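Local coordinates for BH2621 protein (Bacillus halodurans, PDB 2QML) that is of unknown function but probably acts as a GNAT-type N-acyltransferase, perhaps passing fatty acyl groups to a lysine amine in siderophore biosynthesis, at residues 37-41 against 42-46; 115-119 against 120-124. One frame throughout, in Å; residues are numbered along the deposited sequence.

Contact 1: residues 37-41 against 42-46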
loop_
_atom_site.group_PDB
_atom_site.type_symbol
_atom_site.label_atom_id
_atom_site.label_comp_id
_atom_site.label_asym_id
_atom_site.label_seq_id
_atom_site.Cartn_x
_atom_site.Cartn_y
_atom_site.Cartn_z
ATOM N N SER A 37 -0.977 -14.509 -10.261
ATOM C CA SER A 37 -0.135 -14.097 -11.390
ATOM C C SER A 37 0.770 -12.898 -10.997
ATOM O O SER A 37 1.990 -12.884 -11.270
ATOM C CB SER A 37 -1.000 -13.744 -12.593
ATOM O OG SER A 37 -0.177 -13.386 -13.662
ATOM N N TRP A 38 0.205 -11.915 -10.327
ATOM C CA TRP A 38 1.005 -10.771 -9.874
ATOM C C TRP A 38 2.120 -11.171 -8.918
ATOM O O TRP A 38 3.239 -10.633 -9.010
ATOM C CB TRP A 38 0.157 -9.674 -9.210
ATOM C CG TRP A 38 -0.906 -9.092 -10.096
ATOM C CD1 TRP A 38 -1.022 -9.250 -11.416
ATOM C CD2 TRP A 38 -1.911 -8.142 -9.721
ATOM N NE1 TRP A 38 -2.100 -8.530 -11.911
ATOM C CE2 TRP A 38 -2.650 -7.826 -10.893
ATOM C CE3 TRP A 38 -2.258 -7.524 -8.532
ATOM C CZ2 TRP A 38 -3.727 -6.949 -10.884
ATOM C CZ3 TRP A 38 -3.344 -6.666 -8.539
ATOM C CH2 TRP A 38 -4.057 -6.395 -9.690
HETATM N N MSE A 39 1.824 -12.129 -8.016
HETATM C CA MSE A 39 2.789 -12.663 -7.075
HETATM C C MSE A 39 3.939 -13.442 -7.718
HETATM O O MSE A 39 4.915 -13.731 -7.042
HETATM C CB MSE A 39 2.101 -13.547 -6.031
HETATM C CG MSE A 39 1.240 -12.754 -5.067
HETATM SE SE MSE A 39 2.066 -11.128 -4.284
HETATM C CE MSE A 39 0.674 -10.651 -2.978
ATOM N N HIS A 40 3.781 -13.805 -8.979
ATOM C CA HIS A 40 4.818 -14.464 -9.741
ATOM C C HIS A 40 5.606 -13.476 -10.626
ATOM O O HIS A 40 6.483 -13.869 -11.373
ATOM C CB HIS A 40 4.232 -15.658 -10.522
ATOM C CG HIS A 40 3.999 -16.859 -9.660
ATOM N ND1 HIS A 40 4.895 -17.908 -9.598
ATOM C CD2 HIS A 40 3.009 -17.157 -8.778
ATOM C CE1 HIS A 40 4.454 -18.810 -8.740
ATOM N NE2 HIS A 40 3.332 -18.370 -8.204
ATOM N N GLU A 41 5.311 -12.187 -10.561
ATOM C CA GLU A 41 6.079 -11.218 -11.345
ATOM C C GLU A 41 7.458 -11.042 -10.736
ATOM O O GLU A 41 7.595 -10.921 -9.499
ATOM C CB GLU A 41 5.352 -9.873 -11.390
ATOM C CG GLU A 41 4.059 -9.897 -12.210
ATOM C CD GLU A 41 4.279 -9.941 -13.697
ATOM O OE1 GLU A 41 5.397 -9.619 -14.175
ATOM O OE2 GLU A 41 3.323 -10.303 -14.388
ATOM N N GLU A 42 8.472 -10.914 -11.590
ATOM C CA GLU A 42 9.862 -10.805 -11.129
ATOM C C GLU A 42 10.102 -9.591 -10.278
ATOM O O GLU A 42 10.915 -9.657 -9.359
ATOM C CB GLU A 42 10.866 -10.848 -12.297
ATOM C CG GLU A 42 11.006 -12.226 -12.976
ATOM C CD GLU A 42 11.406 -13.362 -12.027
ATOM O OE1 GLU A 42 12.256 -13.149 -11.125
ATOM O OE2 GLU A 42 10.857 -14.479 -12.188
ATOM N N HIS A 43 9.409 -8.474 -10.526
ATOM C CA HIS A 43 9.589 -7.279 -9.699
ATOM C C HIS A 43 8.900 -7.348 -8.324
ATOM O O HIS A 43 9.116 -6.513 -7.484
ATOM C CB HIS A 43 9.132 -6.034 -10.461
ATOM C CG HIS A 43 7.669 -6.015 -10.783
ATOM N ND1 HIS A 43 7.145 -6.663 -11.877
ATOM C CD2 HIS A 43 6.635 -5.401 -10.175
ATOM C CE1 HIS A 43 5.840 -6.483 -11.906
ATOM N NE2 HIS A 43 5.505 -5.731 -10.876
ATOM N N VAL A 44 8.018 -8.327 -8.138
ATOM C CA VAL A 44 7.267 -8.493 -6.914
ATOM C C VAL A 44 7.869 -9.559 -5.975
ATOM O O VAL A 44 7.954 -9.323 -4.762
ATOM C CB VAL A 44 5.787 -8.881 -7.257
ATOM C CG1 VAL A 44 4.978 -9.276 -5.999
ATOM C CG2 VAL A 44 5.075 -7.767 -8.045
ATOM N N ILE A 45 8.329 -10.659 -6.560
ATOM C CA ILE A 45 8.821 -11.836 -5.831
ATOM C C ILE A 45 9.815 -11.497 -4.700
ATOM O O ILE A 45 9.643 -11.936 -3.578
ATOM C CB ILE A 45 9.404 -12.916 -6.819
ATOM C CG1 ILE A 45 8.299 -13.528 -7.636
ATOM C CG2 ILE A 45 10.142 -14.042 -6.079
ATOM C CD1 ILE A 45 8.798 -14.383 -8.803
ATOM N N PRO A 46 10.842 -10.674 -4.990
ATOM C CA PRO A 46 11.828 -10.446 -3.907
ATOM C C PRO A 46 11.298 -9.796 -2.656
ATOM O O PRO A 46 11.869 -10.005 -1.590
ATOM C CB PRO A 46 12.852 -9.498 -4.558
ATOM C CG PRO A 46 12.602 -9.533 -5.972
ATOM C CD PRO A 46 11.184 -9.917 -6.199
HETATM O O HOH W 1 8.312 -15.929 -12.020
HETATM O O HOH W 2 7.815 -11.104 -14.351
HETATM O O HOH W 3 8.453 -8.293 -13.477
#

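Contact 2: residues 115-119 against 120-124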
loop_
_atom_site.group_PDB
_atom_site.type_symbol
_atom_site.label_atom_id
_atom_site.label_comp_id
_atom_site.label_asym_id
_atom_site.label_seq_id
_atom_site.Cartn_x
_atom_site.Cartn_y
_atom_site.Cartn_z
ATOM N N GLN A 115 3.374 -5.580 -15.508
ATOM C CA GLN A 115 4.520 -4.815 -15.989
ATOM C C GLN A 115 4.125 -3.604 -16.794
ATOM O O GLN A 115 4.808 -2.569 -16.729
ATOM C CB GLN A 115 5.409 -5.687 -16.850
ATOM C CG GLN A 115 6.091 -6.736 -16.046
ATOM C CD GLN A 115 6.954 -7.603 -16.914
ATOM O OE1 GLN A 115 7.688 -7.115 -17.775
ATOM N NE2 GLN A 115 6.847 -8.901 -16.720
ATOM N N GLU A 116 3.000 -3.710 -17.530
ATOM C CA GLU A 116 2.525 -2.613 -18.375
ATOM C C GLU A 116 2.080 -1.384 -17.582
ATOM O O GLU A 116 1.744 -0.360 -18.173
ATOM C CB GLU A 116 1.416 -3.052 -19.376
ATOM C CG GLU A 116 -0.019 -3.427 -18.851
ATOM C CD GLU A 116 -0.221 -4.929 -18.527
ATOM O OE1 GLU A 116 0.767 -5.674 -18.330
ATOM O OE2 GLU A 116 -1.376 -5.365 -18.452
ATOM N N TYR A 117 2.035 -1.491 -16.252
ATOM C CA TYR A 117 1.734 -0.320 -15.408
ATOM C C TYR A 117 2.915 0.188 -14.599
ATOM O O TYR A 117 2.760 1.089 -13.769
ATOM C CB TYR A 117 0.506 -0.632 -14.514
ATOM C CG TYR A 117 -0.758 -0.591 -15.326
ATOM C CD1 TYR A 117 -1.408 0.620 -15.576
ATOM C CD2 TYR A 117 -1.277 -1.746 -15.916
ATOM C CE1 TYR A 117 -2.558 0.663 -16.347
ATOM C CE2 TYR A 117 -2.411 -1.713 -16.694
ATOM C CZ TYR A 117 -3.044 -0.505 -16.928
ATOM O OH TYR A 117 -4.178 -0.472 -17.710
ATOM N N LEU A 118 4.096 -0.358 -14.866
ATOM C CA LEU A 118 5.315 0.124 -14.228
ATOM C C LEU A 118 5.973 1.211 -15.077
ATOM O O LEU A 118 5.781 1.294 -16.295
ATOM C CB LEU A 118 6.318 -1.010 -14.053
ATOM C CG LEU A 118 5.925 -2.220 -13.206
ATOM C CD1 LEU A 118 7.006 -3.331 -13.371
ATOM C CD2 LEU A 118 5.697 -1.792 -11.753
ATOM N N GLY A 119 6.795 2.011 -14.419
ATOM C CA GLY A 119 7.617 2.999 -15.089
ATOM C C GLY A 119 6.922 4.192 -15.649
ATOM O O GLY A 119 7.494 4.905 -16.454
ATOM N N GLN A 120 5.700 4.445 -15.225
ATOM C CA GLN A 120 4.919 5.546 -15.744
ATOM C C GLN A 120 4.477 6.576 -14.709
ATOM O O GLN A 120 3.704 7.452 -15.028
ATOM C CB GLN A 120 3.715 4.947 -16.426
ATOM C CG GLN A 120 4.145 4.161 -17.666
ATOM C CD GLN A 120 3.103 3.207 -18.079
ATOM O OE1 GLN A 120 2.096 3.597 -18.662
ATOM N NE2 GLN A 120 3.335 1.924 -17.806
ATOM N N GLY A 121 5.041 6.497 -13.517
ATOM C CA GLY A 121 4.715 7.395 -12.415
ATOM C C GLY A 121 3.334 7.184 -11.815
ATOM O O GLY A 121 2.884 8.015 -11.056
ATOM N N LEU A 122 2.670 6.079 -12.163
ATOM C CA LEU A 122 1.303 5.808 -11.700
ATOM C C LEU A 122 1.234 5.451 -10.237
ATOM O O LEU A 122 0.164 5.599 -9.641
ATOM C CB LEU A 122 0.621 4.742 -12.589
ATOM C CG LEU A 122 0.390 5.194 -14.037
ATOM C CD1 LEU A 122 0.135 3.964 -14.918
ATOM C CD2 LEU A 122 -0.733 6.240 -14.125
ATOM N N ILE A 123 2.322 4.992 -9.615
ATOM C CA ILE A 123 2.249 4.758 -8.171
ATOM C C ILE A 123 1.884 6.008 -7.373
ATOM O O ILE A 123 1.207 5.887 -6.350
ATOM C CB ILE A 123 3.603 4.172 -7.650
ATOM C CG1 ILE A 123 3.511 3.676 -6.207
ATOM C CG2 ILE A 123 4.714 5.229 -7.763
ATOM C CD1 ILE A 123 2.418 2.697 -5.935
ATOM N N TYR A 124 2.312 7.194 -7.794
ATOM C CA TYR A 124 2.027 8.414 -7.014
ATOM C C TYR A 124 0.561 8.745 -6.854
ATOM O O TYR A 124 0.086 8.833 -5.719
ATOM C CB TYR A 124 2.768 9.607 -7.620
ATOM C CG TYR A 124 4.227 9.525 -7.418
ATOM C CD1 TYR A 124 4.776 9.815 -6.178
ATOM C CD2 TYR A 124 5.069 9.141 -8.454
ATOM C CE1 TYR A 124 6.123 9.722 -5.973
ATOM C CE2 TYR A 124 6.438 9.066 -8.254
ATOM C CZ TYR A 124 6.941 9.359 -7.000
ATOM O OH TYR A 124 8.307 9.289 -6.784
HETATM O O HOH W 4 3.796 3.461 -13.186
#

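Contact 1: residues 37-41 against 42-46
E41 meets V44 and I45 in the turn that carries the chain from helix 32-38 to helix 45-48 of this GNAT domain, after a type I beta turn over W38–E41. The tight part gathers round E41 O, which accepts two backbone bonds: I45 N at 3.0 Å lies almost in line with the carbonyl (172°), while V44 N, also at 3.0 Å, comes from above the carbonyl plane. The I45 side chain leans back along the turn, CG1 against M39 O and CD1 against H40 O. Toward the sheet, V44 sets CG2 against W38 O and CG1 on the selenium of M39 (3.9 Å), and both V44 and M39 also pack on L111 of strand 106-112.

The E41–H43 side is looser and hydrated. With chi1 at 64°, CG of H43 sits between its own N and carbonyl carbon, and the ring comes alongside E41, CE1 3.5 Å from E41 CB. Waters bridge the polar groups: one joins H40 O to E42 OE2, another links E42 N to E41 OE1, which is also bonded to Q115 NE2. A third sits in the plane of the H43 ring, its oxygen 2.6 Å from ND1, while NE2 of H43 is bonded to I112 O.

Contact 2: residues 115-119 against 120-124
Q120 turns CG away from its own carbonyl carbon (chi1 -67°) and then runs extended (chi2 160°), which folds its side chain back past G119 and delivers NE2 to the carbonyls of E116 and L118. NE2 donates to E116 O at 2.8 Å and to L118 O at 2.9 Å, the second bond nearly straight at 174°. Both acceptors lie in the plane of the Q120 amide, whereas NE2 stands above the plane of each carbonyl. Two bonds from one nitrogen fix the rotation of the amide and leave little doubt which end is nitrogen.

L122 completes the contact from the other end: its CD1 comes to the edge of the Y117 ring, 3.7 Å from CD1 of the tyrosine. A water ties the inside of the turn together, donating to Y117 O (2.7 Å) and accepting from Q120 N and L122 N, both at 3.0 Å. G119 and G121 flank Q120 with positive phi, a conformation that suits glycine. This bend between strand 106-112 and helix 123-135, with its Gly-Gln-Gly sequence, is consistent with the pyrophosphate-binding loop of GNAT acyltransferases, which in relatives cradles the coenzyme A phosphates with backbone amides.

Followed from the N terminus, contact 1 (37-46) closes first, bending the chain between helix 32-38 and helix 45-48. The chain then forms helix 54-65 and strands 70-77, 80-89 and 106-112 before contact 2 (115-124) shapes the loop that leads into helix 123-135. The two are in series, neither nested nor crossed, with centres about 15 Å apart. They nevertheless touch: E41 OE1 lies 3.0 Å from Q115 NE2, probably a hydrogen bond, and L118 CD1 packs against H43 ND1 at 3.7 Å. Through these links the early helical turn is joined to the segment following strand 106-112, an inner strand of the mixed sheet.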